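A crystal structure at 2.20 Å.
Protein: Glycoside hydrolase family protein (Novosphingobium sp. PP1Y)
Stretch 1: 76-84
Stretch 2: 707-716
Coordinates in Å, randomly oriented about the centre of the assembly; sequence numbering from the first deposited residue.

Stretch 1 (76-84) EWMKRVGIG
Stretch 2, residues 707-716: WAEMARPWVD

The end of a helix leaves carbonyl groups without the amide partners that a further turn would supply, and a neighbouring segment can answer them with side-chain donors. The contact between residues 76-84 and 707-716 of this glycoside hydrolase family protein, more than 600 residues apart in one chain, is a compact example.

The first stretch enters as a helix, with Arg 80 N bonded to Glu 76 O (3.1 Å) and Val 81 N to Trp 77 O (3.0 Å). It closes in a Schellman motif: Gly 82 adopts phi/psi 85/24, its N reaches Lys 79 O at 3.1 Å, and Ile 83 N reaches Met 78 O at 2.8 Å. The second stretch has a 3-10 segment at 708-709, then a helix through 712-716, in which Val 715 N bonds Ala 711 O (3.0 Å) and Asp 716 N bonds Arg 712 O (2.7 Å). The two helix axes run at 67° and approach to 9.8 Å; the backbones come nearest where Val 81 CA lies 4.1 Å from Arg 712 CA.

Arg 712 serves the helix end. Arg 712, with chi1 to chi3 t, p, t, brings its NH1 to 2.8 Å from Arg 80 O, a hydrogen bond near the guanidinium plane, while Gly 82 CA lies over one face. Arg 712 NE is engaged within its own stretch, in a salt bridge to Asp 716 OD1 at 3.2 Å. Glycine suits position 82 twice over: positive phi favours it, and an ideal CB would stand only 3.1 Å from Arg 712 NE. Val 81 O receives a CA-H...O contact from Arg 712 CA, 3.6 Å away.

The 3-10 segment is held in turn by donors from the first helix. Trp 77 (chi1 t, chi2 72°) is buried, yet its indole nitrogen is satisfied: NE1 donates to Ala 708 O at 3.0 Å, nearly linearly, with the acceptor close to the ring plane. Ala 708 O also takes a weak bond from Ala 711 N at 3.3 Å. Arg 80 (m, t, m) and Glu 709 (chi1 and chi2 both m), both exposed, form a two-pronged salt bridge, Arg 80 NE to Glu 709 OE2 at 2.9 Å and Arg 80 NH2 to Glu 709 OE1 at 2.8 Å.

A few apolar side-chain contacts add to these polar links. Ala 708 CB packs 4.0 Å from Trp 77 CE2, Val 81 CG1 lies 4.3 Å from Ala 711 CB, and Ile 83 CG1 meets Val 715 CG1 at 4.4 Å. The two stretches together bury 461 Å², both sides summed.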

ATOM      1  N   GLU A  76     -22.998  11.031 -15.940  1.00 28.49           N
ATOM      2  CA  GLU A  76     -24.168  11.733 -15.429  1.00 33.34           C
ATOM      3  C   GLU A  76     -24.623  11.143 -14.098  1.00 36.16           C
ATOM      4  O   GLU A  76     -25.089  11.880 -13.222  1.00 32.00           O
ATOM      5  CB  GLU A  76     -25.314  11.699 -16.449  1.00 34.67           C
ATOM      6  CG  GLU A  76     -25.074  12.570 -17.696  1.00 27.62           C
ATOM      7  CD  GLU A  76     -26.109  12.322 -18.772  1.00 33.84           C
ATOM      8  OE1 GLU A  76     -26.316  13.226 -19.606  1.00 43.34           O
ATOM      9  OE2 GLU A  76     -26.713  11.236 -18.774  1.00 37.93           O
ATOM     10  N   TRP A  77     -24.511   9.817 -13.926  1.00 27.87           N
ATOM     11  CA  TRP A  77     -24.812   9.218 -12.627  1.00 31.71           C
ATOM     12  C   TRP A  77     -23.887   9.766 -11.541  1.00 31.32           C
ATOM     13  O   TRP A  77     -24.332  10.116 -10.444  1.00 31.01           O
ATOM     14  CB  TRP A  77     -24.711   7.695 -12.690  1.00 27.05           C
ATOM     15  CG  TRP A  77     -24.792   7.085 -11.314  1.00 28.35           C
ATOM     16  CD1 TRP A  77     -25.900   6.996 -10.523  1.00 29.13           C
ATOM     17  CD2 TRP A  77     -23.713   6.524 -10.547  1.00 27.68           C
ATOM     18  NE1 TRP A  77     -25.582   6.406  -9.315  1.00 30.58           N
ATOM     19  CE2 TRP A  77     -24.247   6.105  -9.309  1.00 32.95           C
ATOM     20  CE3 TRP A  77     -22.361   6.337 -10.786  1.00 23.12           C
ATOM     21  CZ2 TRP A  77     -23.465   5.502  -8.320  1.00 28.49           C
ATOM     22  CZ3 TRP A  77     -21.581   5.739  -9.801  1.00 25.78           C
ATOM     23  CH2 TRP A  77     -22.133   5.327  -8.587  1.00 24.18           C
HETATM   24  N   MSE A  78     -22.599   9.880 -11.847  1.00 28.07           N
HETATM   25  CA  MSE A  78     -21.592  10.351 -10.900  1.00 26.67           C
HETATM   26  C   MSE A  78     -21.888  11.762 -10.449  1.00 27.76           C
HETATM   27  O   MSE A  78     -21.695  12.099  -9.281  1.00 29.52           O
HETATM   28  CB  MSE A  78     -20.198  10.293 -11.517  1.00 25.49           C
HETATM   29  CG  MSE A  78     -19.645   8.894 -11.704  1.00 25.74           C
HETATM   30 SE   MSE A  78     -17.906   8.917 -12.677  1.00 32.13          SE
HETATM   31  CE  MSE A  78     -17.725   7.011 -13.029  1.00 27.18           C
ATOM     32  N   LYS A  79     -22.338  12.604 -11.382  1.00 25.40           N
ATOM     33  CA  LYS A  79     -22.775  13.942 -10.990  1.00 30.03           C
ATOM     34  C   LYS A  79     -23.973  13.878 -10.055  1.00 31.48           C
ATOM     35  O   LYS A  79     -23.967  14.532  -9.007  1.00 37.15           O
ATOM     36  CB  LYS A  79     -23.095  14.799 -12.212  1.00 31.81           C
ATOM     37  CG  LYS A  79     -21.864  15.199 -12.983  1.00 37.47           C
ATOM     38  CD  LYS A  79     -20.854  15.883 -12.060  1.00 41.66           C
ATOM     39  CE  LYS A  79     -21.345  17.235 -11.595  1.00 42.05           C
ATOM     40  NZ  LYS A  79     -20.210  17.970 -10.981  1.00 43.62           N
ATOM     41  N   ARG A  80     -25.005  13.091 -10.407  1.00 27.71           N
ATOM     42  CA  ARG A  80     -26.200  13.012  -9.554  1.00 36.32           C
ATOM     43  C   ARG A  80     -25.827  12.648  -8.127  1.00 32.17           C
ATOM     44  O   ARG A  80     -26.386  13.181  -7.162  1.00 35.18           O
ATOM     45  CB  ARG A  80     -27.202  11.976 -10.084  1.00 33.91           C
ATOM     46  CG  ARG A  80     -28.050  12.408 -11.259  1.00 37.50           C
ATOM     47  CD  ARG A  80     -29.323  11.526 -11.399  1.00 28.14           C
ATOM     48  NE  ARG A  80     -29.059  10.122 -11.716  1.00 25.46           N
ATOM     49  CZ  ARG A  80     -28.555   9.704 -12.876  1.00 31.86           C
ATOM     50  NH1 ARG A  80     -28.233  10.590 -13.819  1.00 26.83           N
ATOM     51  NH2 ARG A  80     -28.375   8.402 -13.094  1.00 26.17           N
ATOM     52  N   VAL A  81     -24.862  11.740  -7.982  1.00 29.31           N
ATOM     53  CA  VAL A  81     -24.522  11.126  -6.709  1.00 28.04           C
ATOM     54  C   VAL A  81     -23.407  11.881  -5.979  1.00 30.36           C
ATOM     55  O   VAL A  81     -23.042  11.511  -4.858  1.00 29.96           O
ATOM     56  CB  VAL A  81     -24.089   9.659  -6.897  1.00 28.48           C
ATOM     57  CG1 VAL A  81     -25.243   8.828  -7.435  1.00 41.07           C
ATOM     58  CG2 VAL A  81     -22.885   9.575  -7.822  1.00 38.59           C
ATOM     59  N   GLY A  82     -22.867  12.943  -6.579  1.00 27.29           N
ATOM     60  CA  GLY A  82     -21.889  13.805  -5.940  1.00 33.58           C
ATOM     61  C   GLY A  82     -20.445  13.355  -6.018  1.00 30.93           C
ATOM     62  O   GLY A  82     -19.644  13.754  -5.170  1.00 29.82           O
ATOM     63  N   ILE A  83     -20.087  12.547  -6.995  1.00 27.33           N
ATOM     64  CA  ILE A  83     -18.719  12.077  -7.151  1.00 26.45           C
ATOM     65  C   ILE A  83     -17.910  13.186  -7.802  1.00 24.38           C
ATOM     66  O   ILE A  83     -18.425  13.920  -8.647  1.00 28.53           O
ATOM     67  CB  ILE A  83     -18.711  10.777  -7.972  1.00 26.84           C
ATOM     68  CG1 ILE A  83     -19.030   9.585  -7.070  1.00 23.63           C
ATOM     69  CG2 ILE A  83     -17.367  10.586  -8.739  1.00 25.71           C
ATOM     70  CD1 ILE A  83     -19.518   8.374  -7.837  1.00 26.89           C
ATOM     71  N   GLY A  84     -16.661  13.358  -7.366  1.00 27.67           N
ATOM     72  CA  GLY A  84     -15.867  14.481  -7.825  1.00 24.19           C
ATOM     73  C   GLY A  84     -14.927  14.165  -8.976  1.00 25.44           C
ATOM     74  O   GLY A  84     -14.352  15.068  -9.588  1.00 27.22           O
ATOM     75  N   TRP A 707     -28.856   0.235  -5.135  1.00 30.71           N
ATOM     76  CA  TRP A 707     -29.118   1.481  -4.430  1.00 31.03           C
ATOM     77  C   TRP A 707     -28.422   2.676  -5.079  1.00 34.90           C
ATOM     78  O   TRP A 707     -28.260   3.721  -4.432  1.00 28.87           O
ATOM     79  CB  TRP A 707     -28.700   1.347  -2.961  1.00 29.14           C
ATOM     80  CG  TRP A 707     -27.329   0.750  -2.765  1.00 30.19           C
ATOM     81  CD1 TRP A 707     -27.012  -0.581  -2.748  1.00 31.38           C
ATOM     82  CD2 TRP A 707     -26.101   1.457  -2.537  1.00 27.96           C
ATOM     83  NE1 TRP A 707     -25.656  -0.745  -2.535  1.00 26.35           N
ATOM     84  CE2 TRP A 707     -25.077   0.491  -2.398  1.00 25.73           C
ATOM     85  CE3 TRP A 707     -25.768   2.810  -2.424  1.00 29.52           C
ATOM     86  CZ2 TRP A 707     -23.737   0.837  -2.158  1.00 28.50           C
ATOM     87  CZ3 TRP A 707     -24.446   3.152  -2.184  1.00 32.68           C
ATOM     88  CH2 TRP A 707     -23.439   2.164  -2.058  1.00 26.30           C
ATOM     89  N   ALA A 708     -28.027   2.545  -6.349  1.00 32.81           N
ATOM     90  CA  ALA A 708     -27.195   3.566  -6.980  1.00 23.90           C
ATOM     91  C   ALA A 708     -27.892   4.919  -7.023  1.00 29.64           C
ATOM     92  O   ALA A 708     -27.254   5.959  -6.820  1.00 30.69           O
ATOM     93  CB  ALA A 708     -26.811   3.135  -8.388  1.00 25.21           C
ATOM     94  N   GLU A 709     -29.197   4.942  -7.298  1.00 32.74           N
ATOM     95  CA  GLU A 709     -29.858   6.238  -7.340  1.00 30.53           C
ATOM     96  C   GLU A 709     -30.160   6.782  -5.950  1.00 31.35           C
ATOM     97  O   GLU A 709     -30.753   7.857  -5.834  1.00 30.88           O
ATOM     98  CB  GLU A 709     -31.132   6.161  -8.173  1.00 26.46           C
ATOM     99  CG  GLU A 709     -30.851   5.833  -9.641  1.00 31.53           C
ATOM    100  CD  GLU A 709     -29.886   6.821 -10.290  1.00 36.44           C
ATOM    101  OE1 GLU A 709     -29.141   6.402 -11.217  1.00 31.96           O
ATOM    102  OE2 GLU A 709     -29.861   8.000  -9.881  1.00 35.24           O
HETATM  103  N   MSE A 710     -29.757   6.085  -4.901  1.00 28.45           N
HETATM  104  CA  MSE A 710     -29.876   6.639  -3.562  1.00 33.09           C
HETATM  105  C   MSE A 710     -28.528   6.742  -2.852  1.00 29.01           C
HETATM  106  O   MSE A 710     -28.470   6.749  -1.635  1.00 29.99           O
HETATM  107  CB  MSE A 710     -30.861   5.810  -2.735  1.00 33.55           C
HETATM  108  CG  MSE A 710     -32.321   6.073  -3.124  1.00 46.40           C
HETATM  109 SE   MSE A 710     -33.612   4.892  -2.211  1.00 50.10          SE
HETATM  110  CE  MSE A 710     -32.885   5.066  -0.383  1.00 26.00           C
ATOM    111  N   ALA A 711     -27.433   6.842  -3.619  1.00 31.02           N
ATOM    112  CA  ALA A 711     -26.098   6.882  -3.025  1.00 23.68           C
ATOM    113  C   ALA A 711     -25.624   8.283  -2.674  1.00 28.13           C
ATOM    114  O   ALA A 711     -24.574   8.421  -2.037  1.00 29.89           O
ATOM    115  CB  ALA A 711     -25.082   6.230  -3.966  1.00 23.33           C
ATOM    116  N   ARG A 712     -26.341   9.321  -3.088  1.00 31.70           N
ATOM    117  CA  ARG A 712     -25.882  10.687  -2.840  1.00 26.46           C
ATOM    118  C   ARG A 712     -25.647  10.981  -1.358  1.00 26.82           C
ATOM    119  O   ARG A 712     -24.604  11.578  -1.044  1.00 23.90           O
ATOM    120  CB  ARG A 712     -26.883  11.685  -3.457  1.00 25.65           C
ATOM    121  CG  ARG A 712     -26.601  13.179  -3.190  1.00 31.03           C
ATOM    122  CD  ARG A 712     -25.325  13.607  -3.854  1.00 45.50           C
ATOM    123  NE  ARG A 712     -25.052  15.038  -3.714  1.00 56.49           N
ATOM    124  CZ  ARG A 712     -25.003  15.900  -4.724  1.00 43.26           C
ATOM    125  NH1 ARG A 712     -25.199  15.483  -5.976  1.00 33.42           N
ATOM    126  NH2 ARG A 712     -24.734  17.174  -4.478  1.00 35.93           N
ATOM    127  N   PRO A 713     -26.534  10.604  -0.415  1.00 29.56           N
ATOM    128  CA  PRO A 713     -26.231  10.874   1.002  1.00 30.00           C
ATOM    129  C   PRO A 713     -24.963  10.194   1.475  1.00 28.03           C
ATOM    130  O   PRO A 713     -24.209  10.790   2.242  1.00 29.09           O
ATOM    131  CB  PRO A 713     -27.472  10.345   1.745  1.00 26.00           C
ATOM    132  CG  PRO A 713     -28.573  10.423   0.722  1.00 27.32           C
ATOM    133  CD  PRO A 713     -27.874  10.021  -0.575  1.00 23.21           C
ATOM    134  N   TRP A 714     -24.701   8.967   1.016  1.00 26.09           N
ATOM    135  CA  TRP A 714     -23.448   8.277   1.337  1.00 26.56           C
ATOM    136  C   TRP A 714     -22.246   9.046   0.797  1.00 29.16           C
ATOM    137  O   TRP A 714     -21.280   9.296   1.520  1.00 30.70           O
ATOM    138  CB  TRP A 714     -23.513   6.844   0.773  1.00 29.03           C
ATOM    139  CG  TRP A 714     -22.217   6.027   0.684  1.00 32.78           C
ATOM    140  CD1 TRP A 714     -21.691   5.460  -0.451  1.00 29.44           C
ATOM    141  CD2 TRP A 714     -21.313   5.677   1.756  1.00 34.74           C
ATOM    142  NE1 TRP A 714     -20.532   4.781  -0.151  1.00 28.58           N
ATOM    143  CE2 TRP A 714     -20.282   4.887   1.193  1.00 28.89           C
ATOM    144  CE3 TRP A 714     -21.281   5.942   3.129  1.00 31.01           C
ATOM    145  CZ2 TRP A 714     -19.221   4.382   1.950  1.00 27.41           C
ATOM    146  CZ3 TRP A 714     -20.217   5.430   3.889  1.00 24.35           C
ATOM    147  CH2 TRP A 714     -19.211   4.667   3.295  1.00 33.66           C
ATOM    148  N   VAL A 715     -22.297   9.465  -0.469  1.00 23.92           N
ATOM    149  CA  VAL A 715     -21.183  10.225  -1.031  1.00 24.07           C
ATOM    150  C   VAL A 715     -21.043  11.566  -0.313  1.00 24.30           C
ATOM    151  O   VAL A 715     -19.926  12.045  -0.080  1.00 30.03           O
ATOM    152  CB  VAL A 715     -21.366  10.385  -2.552  1.00 21.88           C
ATOM    153  CG1 VAL A 715     -20.232  11.207  -3.159  1.00 18.67           C
ATOM    154  CG2 VAL A 715     -21.441   8.996  -3.229  1.00 19.80           C
ATOM    155  N   ASP A 716     -22.173  12.182   0.072  1.00 28.40           N
ATOM    156  CA  ASP A 716     -22.113  13.432   0.828  1.00 29.78           C
ATOM    157  C   ASP A 716     -21.420  13.223   2.168  1.00 33.81           C
ATOM    158  O   ASP A 716     -20.694  14.095   2.653  1.00 26.60           O
ATOM    159  CB  ASP A 716     -23.521  13.979   1.065  1.00 33.18           C
ATOM    160  CG  ASP A 716     -24.094  14.720  -0.135  1.00 35.65           C
ATOM    161  OD1 ASP A 716     -23.334  15.193  -0.996  1.00 42.90           O
ATOM    162  OD2 ASP A 716     -25.328  14.869  -0.174  1.00 50.62           O
TER